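Side-chain contact in cycloalternan-forming enzyme (Listeria monocytogenes serovar 1/2a, PDB 5F7U), which is a multidomain protein of glycoside hydrolase family 31, built round a TIM barrel and ending in a family 6 carbohydrate-binding module: residues T641-L644 with Y645-T649. The protein carries 1 engineered substitution. Residues are numbered along the deposited sequence; the frame is centred on the assembly and turned at random.
Sequences TAEL and YKRAT
Arg-647 and Glu-643 lie one turn apart on the same helix face, and the arginine can be followed outward from the backbone. Arg-647 CB sits 3.5 Å from Glu-643 O, the carbonyl that accepts Arg-647 N in a regular helical bond, and Arg-647 CG comes to 3.2 Å from Glu-643 O. The chain, packed against Phe-607, Phe-610 and Ile-751, then bends at chi2 (-58°), and Arg-647 NE donates to a water 3.0 Å away. That water lies 2.7 Å from Glu-643 OE1, placed to donate to it, and so probably bridges two opposite charges whose nearest charged atoms, Glu-643 OE1 and Arg-647 NE, stay 5.0 Å apart, too far for a direct salt bridge. Further out, NH2 is hydrogen-bonded to the carbonyl oxygens of Gln-756 and Ala-787, NH1 weakly to that of Asp-788, and Glu-643 OE1 also accepts from Gly-755 N; a guanidinium, with several N-H donors, suits several carbonyls. Thr-641, the N-cap, starts the helix: its OG1 accepts from Leu-644 N at 3.0 Å. Helix 642-653 links barrel strands 628-631 and 657-660 in a beta-alpha-beta crossover, with Leu-644, branched and aliphatic as suits a buried site, against two phenylalanines of helix 607-622 and Tyr-645 packed on helices 675-682 and 687-700.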
ATOM      1  N   THR A 641      21.639 -10.667   6.086  1.00 16.07           N
ATOM      2  CA  THR A 641      21.931 -11.990   6.609  1.00 16.03           C
ATOM      3  C   THR A 641      20.996 -12.985   5.920  1.00 15.81           C
ATOM      4  O   THR A 641      19.962 -12.592   5.361  1.00 15.23           O
ATOM      5  CB  THR A 641      21.667 -12.046   8.119  1.00 16.11           C
ATOM      6  OG1 THR A 641      20.289 -11.728   8.359  1.00 15.38           O
ATOM      7  CG2 THR A 641      22.531 -11.014   8.858  1.00 16.39           C
ATOM      8  N   ALA A 642      21.333 -14.270   6.008  1.00 16.01           N
ATOM      9  CA  ALA A 642      20.485 -15.318   5.438  1.00 15.87           C
ATOM     10  C   ALA A 642      19.108 -15.296   6.081  1.00 15.85           C
ATOM     11  O   ALA A 642      18.082 -15.480   5.395  1.00 15.58           O
ATOM     12  CB  ALA A 642      21.140 -16.680   5.604  1.00 16.33           C
ATOM     13  N   GLU A 643      19.089 -15.045   7.391  1.00 15.87           N
ATOM     14  CA  GLU A 643      17.833 -14.942   8.142  1.00 16.03           C
ATOM     15  C   GLU A 643      16.957 -13.824   7.585  1.00 15.00           C
ATOM     16  O   GLU A 643      15.788 -14.041   7.267  1.00 14.43           O
ATOM     17  CB  GLU A 643      18.127 -14.674   9.625  1.00 17.01           C
ATOM     18  CG  GLU A 643      16.855 -14.622  10.473  1.00 17.87           C
ATOM     19  CD  GLU A 643      17.085 -14.070  11.866  1.00 19.29           C
ATOM     20  OE1 GLU A 643      16.123 -14.079  12.660  1.00 19.00           O
ATOM     21  OE2 GLU A 643      18.223 -13.642  12.177  1.00 19.94           O
ATOM     22  N   LEU A 644      17.513 -12.617   7.462  1.00 14.61           N
ATOM     23  CA  LEU A 644      16.722 -11.509   6.901  1.00 13.90           C
ATOM     24  C   LEU A 644      16.265 -11.837   5.481  1.00 13.66           C
ATOM     25  O   LEU A 644      15.108 -11.582   5.128  1.00 13.67           O
ATOM     26  CB  LEU A 644      17.497 -10.179   6.908  1.00 13.76           C
ATOM     27  CG  LEU A 644      16.767  -8.989   6.245  1.00 13.22           C
ATOM     28  CD1 LEU A 644      15.413  -8.645   6.895  1.00 13.02           C
ATOM     29  CD2 LEU A 644      17.644  -7.756   6.275  1.00 13.44           C
ATOM     30  N   TYR A 645      17.178 -12.376   4.672  1.00 13.92           N
ATOM     31  CA  TYR A 645      16.845 -12.667   3.287  1.00 13.66           C
ATOM     32  C   TYR A 645      15.641 -13.632   3.225  1.00 13.60           C
ATOM     33  O   TYR A 645      14.718 -13.414   2.440  1.00 13.39           O
ATOM     34  CB  TYR A 645      18.052 -13.208   2.524  1.00 13.88           C
ATOM     35  CG  TYR A 645      17.796 -13.248   1.031  1.00 13.65           C
ATOM     36  CD1 TYR A 645      18.012 -12.112   0.246  1.00 13.56           C
ATOM     37  CD2 TYR A 645      17.302 -14.413   0.412  1.00 13.70           C
ATOM     38  CE1 TYR A 645      17.767 -12.129  -1.109  1.00 13.61           C
ATOM     39  CE2 TYR A 645      17.045 -14.431  -0.951  1.00 13.77           C
ATOM     40  CZ  TYR A 645      17.275 -13.284  -1.699  1.00 13.75           C
ATOM     41  OH  TYR A 645      17.035 -13.285  -3.054  1.00 13.75           O
ATOM     42  N   LYS A 646      15.660 -14.668   4.064  1.00 13.89           N
ATOM     43  CA  LYS A 646      14.598 -15.686   4.081  1.00 14.17           C
ATOM     44  C   LYS A 646      13.271 -15.114   4.583  1.00 13.96           C
ATOM     45  O   LYS A 646      12.201 -15.396   4.012  1.00 13.94           O
ATOM     46  CB  LYS A 646      15.023 -16.900   4.934  1.00 14.55           C
ATOM     47  CG  LYS A 646      16.044 -17.790   4.252  1.00 15.23           C
ATOM     48  CD  LYS A 646      16.317 -18.994   5.138  1.00 15.91           C
ATOM     49  CE  LYS A 646      17.159 -20.056   4.434  1.00 16.48           C
ATOM     50  NZ  LYS A 646      17.285 -21.206   5.383  1.00 17.54           N
ATOM     51  N   ARG A 647      13.335 -14.286   5.630  1.00 13.85           N
ATOM     52  CA  ARG A 647      12.126 -13.655   6.189  1.00 13.50           C
ATOM     53  C   ARG A 647      11.487 -12.700   5.200  1.00 13.33           C
ATOM     54  O   ARG A 647      10.259 -12.695   5.040  1.00 13.13           O
ATOM     55  CB  ARG A 647      12.430 -12.935   7.513  1.00 13.41           C
ATOM     56  CG  ARG A 647      12.868 -13.841   8.657  1.00 13.65           C
ATOM     57  CD  ARG A 647      11.811 -14.904   8.962  1.00 13.85           C
ATOM     58  NE  ARG A 647      11.988 -15.555  10.257  1.00 14.09           N
ATOM     59  CZ  ARG A 647      11.324 -16.637  10.637  1.00 14.49           C
ATOM     60  NH1 ARG A 647      10.390 -17.165   9.836  1.00 14.45           N
ATOM     61  NH2 ARG A 647      11.565 -17.160  11.827  1.00 14.74           N
ATOM     62  N   ALA A 648      12.326 -11.912   4.530  1.00 13.21           N
ATOM     63  CA  ALA A 648      11.891 -10.945   3.538  1.00 13.37           C
ATOM     64  C   ALA A 648      11.311 -11.650   2.307  1.00 13.65           C
ATOM     65  O   ALA A 648      10.272 -11.228   1.801  1.00 13.61           O
ATOM     66  CB  ALA A 648      13.051 -10.053   3.143  1.00 13.65           C
ATOM     67  N   THR A 649      11.974 -12.716   1.859  1.00 14.01           N
ATOM     68  CA  THR A 649      11.501 -13.526   0.732  1.00 14.55           C
ATOM     69  C   THR A 649      10.066 -13.992   0.962  1.00 14.37           C
ATOM     70  O   THR A 649       9.221 -13.831   0.080  1.00 13.96           O
ATOM     71  CB  THR A 649      12.397 -14.755   0.528  1.00 15.49           C
ATOM     72  OG1 THR A 649      13.680 -14.337   0.077  1.00 15.89           O
ATOM     73  CG2 THR A 649      11.791 -15.753  -0.465  1.00 16.20           C
TER
HETATM   74  O   HOH W   1      13.489 -13.721  12.039  1.00 19.19           O